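Local coordinates for beta-1,4-exocellulase (Thermobifida fusca, PDB 4B4H), which hydrolyses the beta-1,4-glycosidic bonds of cellulose as an exo-acting family 6 cellobiohydrolase, here represented by its catalytic domain alone, at residues G86-L98 and G372-R386. Residues are numbered along the deposited sequence; the frame is centred on the assembly and turned at random.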
# COMPACT_ATOMS: atom_id res chain seq x y z
N GLY A 86 -16.06 -3.81 8.19
CA GLY A 86 -16.02 -4.90 7.22
C GLY A 86 -14.73 -4.90 6.41
O GLY A 86 -14.74 -5.21 5.22
N ARG A 87 -13.63 -4.58 7.09
CA ARG A 87 -12.33 -4.35 6.46
C ARG A 87 -11.87 -5.52 5.59
O ARG A 87 -12.14 -6.68 5.91
CB ARG A 87 -11.28 -4.08 7.54
CG ARG A 87 -10.16 -3.14 7.10
CD ARG A 87 -9.22 -2.87 8.27
NE ARG A 87 -8.26 -3.96 8.41
CZ ARG A 87 -7.27 -4.00 9.30
NH1 ARG A 87 -7.06 -2.97 10.13
NH2 ARG A 87 -6.45 -5.05 9.32
N ASP A 88 -11.17 -5.22 4.51
CA ASP A 88 -10.54 -6.27 3.71
C ASP A 88 -11.59 -7.30 3.25
O ASP A 88 -11.40 -8.50 3.42
CB ASP A 88 -9.43 -6.96 4.54
CG ASP A 88 -8.39 -5.96 5.09
OD1 ASP A 88 -7.74 -5.27 4.28
OD2 ASP A 88 -8.17 -5.89 6.33
N CYS A 89 -12.67 -6.82 2.63
CA CYS A 89 -13.91 -7.61 2.44
C CYS A 89 -13.77 -8.85 1.55
O CYS A 89 -14.68 -9.68 1.52
CB CYS A 89 -15.05 -6.73 1.93
SG CYS A 89 -14.75 -5.99 0.30
N ALA A 90 -12.65 -8.97 0.84
CA ALA A 90 -12.42 -10.13 -0.03
C ALA A 90 -11.52 -11.17 0.62
O ALA A 90 -11.39 -12.28 0.10
CB ALA A 90 -11.83 -9.70 -1.36
N ALA A 91 -10.89 -10.80 1.74
CA ALA A 91 -9.91 -11.68 2.38
C ALA A 91 -10.58 -12.86 3.07
O ALA A 91 -11.73 -12.77 3.51
CB ALA A 91 -9.03 -10.91 3.36
N LEU A 92 -9.85 -13.96 3.16
CA LEU A 92 -10.32 -15.15 3.87
C LEU A 92 -10.53 -14.87 5.36
O LEU A 92 -11.46 -15.40 5.99
CB LEU A 92 -9.32 -16.30 3.71
CG LEU A 92 -9.12 -16.86 2.30
CD1 LEU A 92 -7.99 -17.88 2.25
CD2 LEU A 92 -10.41 -17.45 1.74
N ALA A 93 -9.66 -14.02 5.90
CA ALA A 93 -9.73 -13.58 7.29
C ALA A 93 -9.29 -12.12 7.34
O ALA A 93 -8.38 -11.71 6.62
CB ALA A 93 -8.83 -14.44 8.16
N SER A 94 -9.94 -11.34 8.19
CA SER A 94 -9.50 -9.96 8.38
C SER A 94 -9.18 -9.67 9.82
O SER A 94 -9.90 -10.09 10.73
CB SER A 94 -10.52 -8.94 7.84
OG SER A 94 -10.07 -7.62 8.07
N ASN A 95 -8.08 -8.94 10.02
CA ASN A 95 -7.67 -8.50 11.34
C ASN A 95 -8.38 -7.24 11.79
O ASN A 95 -8.27 -6.85 12.94
CB ASN A 95 -6.15 -8.29 11.37
CG ASN A 95 -5.38 -9.55 11.05
OD1 ASN A 95 -5.91 -10.66 11.17
ND2 ASN A 95 -4.14 -9.39 10.64
N GLY A 96 -9.10 -6.59 10.87
CA GLY A 96 -9.84 -5.37 11.18
C GLY A 96 -10.84 -5.66 12.28
O GLY A 96 -11.55 -6.66 12.23
N GLU A 97 -10.84 -4.83 13.32
CA GLU A 97 -11.69 -5.13 14.47
C GLU A 97 -13.12 -4.70 14.18
O GLU A 97 -14.06 -5.18 14.82
CB GLU A 97 -11.16 -4.43 15.71
CG GLU A 97 -11.29 -2.92 15.61
CD GLU A 97 -10.32 -2.14 16.46
OE1 GLU A 97 -9.67 -2.71 17.37
OE2 GLU A 97 -10.20 -0.93 16.20
N LEU A 98 -13.32 -3.80 13.23
CA LEU A 98 -14.67 -3.28 13.02
C LEU A 98 -15.45 -4.09 12.00
O LEU A 98 -15.04 -4.25 10.87
CB LEU A 98 -14.60 -1.80 12.62
CG LEU A 98 -14.14 -0.83 13.71
CD1 LEU A 98 -14.57 0.58 13.34
CD2 LEU A 98 -14.68 -1.20 15.08
N GLY A 372 -7.59 -13.35 12.82
CA GLY A 372 -7.90 -14.65 12.23
C GLY A 372 -6.88 -15.12 11.22
O GLY A 372 -6.26 -14.32 10.52
N PHE A 373 -6.71 -16.44 11.15
CA PHE A 373 -5.76 -17.05 10.23
C PHE A 373 -6.19 -16.86 8.77
O PHE A 373 -7.24 -17.33 8.36
CB PHE A 373 -5.61 -18.54 10.59
CG PHE A 373 -4.72 -19.33 9.66
CD1 PHE A 373 -3.51 -18.81 9.20
CD2 PHE A 373 -5.08 -20.63 9.29
CE1 PHE A 373 -2.69 -19.56 8.36
CE2 PHE A 373 -4.27 -21.38 8.47
CZ PHE A 373 -3.07 -20.84 8.00
N ASP A 374 -5.37 -16.15 8.00
CA ASP A 374 -5.65 -15.91 6.58
C ASP A 374 -4.73 -16.81 5.77
O ASP A 374 -3.51 -16.67 5.83
CB ASP A 374 -5.40 -14.43 6.24
CG ASP A 374 -5.91 -14.03 4.85
OD1 ASP A 374 -5.69 -14.77 3.87
OD2 ASP A 374 -6.52 -12.94 4.73
N ARG A 375 -5.32 -17.74 5.01
CA ARG A 375 -4.55 -18.78 4.34
C ARG A 375 -3.68 -18.25 3.19
O ARG A 375 -2.74 -18.91 2.78
CB ARG A 375 -5.44 -19.95 3.90
CG ARG A 375 -5.90 -20.83 5.05
CD ARG A 375 -6.10 -22.27 4.61
NE ARG A 375 -4.84 -22.86 4.15
CZ ARG A 375 -4.70 -24.13 3.76
NH1 ARG A 375 -5.73 -24.97 3.79
NH2 ARG A 375 -3.51 -24.56 3.36
N MET A 376 -3.95 -17.04 2.72
CA MET A 376 -3.03 -16.40 1.77
C MET A 376 -1.62 -16.17 2.34
O MET A 376 -0.67 -15.93 1.58
CB MET A 376 -3.64 -15.13 1.16
CG MET A 376 -4.53 -15.41 -0.05
SD MET A 376 -3.74 -16.24 -1.47
CE MET A 376 -2.88 -14.86 -2.23
N CYS A 377 -1.47 -16.28 3.66
CA CYS A 377 -0.16 -16.19 4.31
C CYS A 377 0.47 -17.55 4.56
O CYS A 377 1.61 -17.66 5.05
CB CYS A 377 -0.29 -15.44 5.63
SG CYS A 377 -0.60 -13.70 5.32
N ASP A 378 -0.28 -18.59 4.23
CA ASP A 378 0.10 -19.98 4.48
C ASP A 378 0.84 -20.48 3.24
O ASP A 378 0.28 -20.47 2.14
CB ASP A 378 -1.18 -20.78 4.77
CG ASP A 378 -0.96 -22.28 4.93
OD1 ASP A 378 0.19 -22.79 4.90
OD2 ASP A 378 -2.00 -22.96 5.10
N PRO A 379 2.11 -20.89 3.40
CA PRO A 379 2.88 -21.34 2.24
C PRO A 379 2.17 -22.45 1.46
O PRO A 379 2.26 -22.48 0.23
CB PRO A 379 4.18 -21.89 2.83
CG PRO A 379 4.18 -21.56 4.27
CD PRO A 379 2.94 -20.79 4.61
N THR A 380 1.45 -23.31 2.17
CA THR A 380 0.85 -24.50 1.59
C THR A 380 -0.48 -24.24 0.87
O THR A 380 -0.98 -25.11 0.16
CB THR A 380 0.59 -25.60 2.66
OG1 THR A 380 -0.47 -25.17 3.51
CG2 THR A 380 1.82 -25.87 3.50
N TYR A 381 -1.06 -23.06 1.08
CA TYR A 381 -2.35 -22.74 0.45
C TYR A 381 -2.27 -22.74 -1.08
O TYR A 381 -1.32 -22.24 -1.67
CB TYR A 381 -2.86 -21.39 0.98
CG TYR A 381 -4.22 -20.96 0.49
CD1 TYR A 381 -5.37 -21.73 0.78
CD2 TYR A 381 -4.39 -19.79 -0.24
CE1 TYR A 381 -6.62 -21.33 0.34
CE2 TYR A 381 -5.65 -19.37 -0.67
CZ TYR A 381 -6.76 -20.16 -0.39
OH TYR A 381 -8.00 -19.76 -0.82
N GLN A 382 -3.28 -23.33 -1.72
CA GLN A 382 -3.27 -23.52 -3.16
C GLN A 382 -4.09 -22.47 -3.91
O GLN A 382 -4.36 -22.62 -5.10
CB GLN A 382 -3.68 -24.96 -3.52
CG GLN A 382 -2.63 -26.02 -3.20
CD GLN A 382 -1.28 -25.79 -3.88
OE1 GLN A 382 -1.17 -25.06 -4.87
NE2 GLN A 382 -0.24 -26.42 -3.35
N GLY A 383 -4.48 -21.42 -3.19
CA GLY A 383 -5.05 -20.25 -3.81
C GLY A 383 -6.55 -20.30 -3.98
O GLY A 383 -7.22 -21.25 -3.55
N ASN A 384 -7.05 -19.26 -4.63
CA ASN A 384 -8.45 -19.10 -4.96
C ASN A 384 -8.57 -18.24 -6.21
O ASN A 384 -7.56 -17.85 -6.79
CB ASN A 384 -9.25 -18.50 -3.78
CG ASN A 384 -8.65 -17.21 -3.25
OD1 ASN A 384 -8.48 -16.25 -3.99
ND2 ASN A 384 -8.34 -17.18 -1.97
N ALA A 385 -9.80 -17.94 -6.63
CA ALA A 385 -10.01 -17.16 -7.85
C ALA A 385 -9.17 -15.87 -7.88
O ALA A 385 -8.66 -15.50 -8.94
CB ALA A 385 -11.49 -16.86 -8.06
N ARG A 386 -8.98 -15.23 -6.73
CA ARG A 386 -8.32 -13.91 -6.70
C ARG A 386 -6.81 -13.94 -6.90
O ARG A 386 -6.19 -12.89 -7.17
CB ARG A 386 -8.70 -13.12 -5.44
CG ARG A 386 -10.12 -12.56 -5.45
CD ARG A 386 -10.54 -11.98 -4.09
NE ARG A 386 -10.37 -12.91 -2.96
CZ ARG A 386 -11.17 -13.94 -2.69
NH1 ARG A 386 -12.19 -14.22 -3.48
NH2 ARG A 386 -10.93 -14.71 -1.63
O HOH W 1 -8.79 -11.40 -1.15
O HOH W 2 -7.40 -13.80 1.79
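The Arg386 guanidinium carries Ala90 O over one face and Asn384 OD1 over the opposite face, with Leu92 CD2 at its edge. Ala90 O lies 3.0 Å from Arg386 NH2 but off the N-H directions; water 1 makes the link instead, accepting from Arg386 NE and donating weakly to Ala90 O. A bend at chi3 (-53°) turns the guanidinium across this carbonyl while Arg386 CD packs on Ala90 CB (3.8 Å). The Tyr381 ring is sandwiched between Arg375 CB and Gly383 N, with Met376 SD and Asn384 ND2 at its edge. Leu92 CD1 reaches the hydroxyl end obliquely, 3.7 Å from Tyr381 CZ, and also rests on Arg375 CB. Asn384 ND2 donates to Tyr381 OH (2.8 Å), which helps hold the phenol that Leu92 meets. Asp374 turns its carboxylate toward the other loop, CG anti to the backbone N (chi1 -169°). OD1 takes Met376 N on its anti lone pair, an Asx turn, and a hydrogen bond from water 2, which accepts one from Leu92 N (2.8 Å). Asp374 OD2 sits 2.9 Å from Ala93 O, two acceptors side by side, a closeness that would probably favour a protonated carboxylate. Without this carboxylate, as with an alanine here, Met376 N would probably lose its side-chain acceptor and water 2 the acceptor that ties it and Leu92 N to this loop. Ala93 CB packs against Phe373 O (3.3 Å) and Gly372 O. The contact joins the loops following strands 75-81 and 346-350 of the distorted family 6 barrel; the first holds Asp88, a predicted active-site residue. Disulfides anchor both loops to other parts of the chain, Cys377 to Cys327 and Cys89 to Cys154 of helix 152-160, while Ala90 packs against helices 140-143 and 152-160 and Leu98 against helix 103-121.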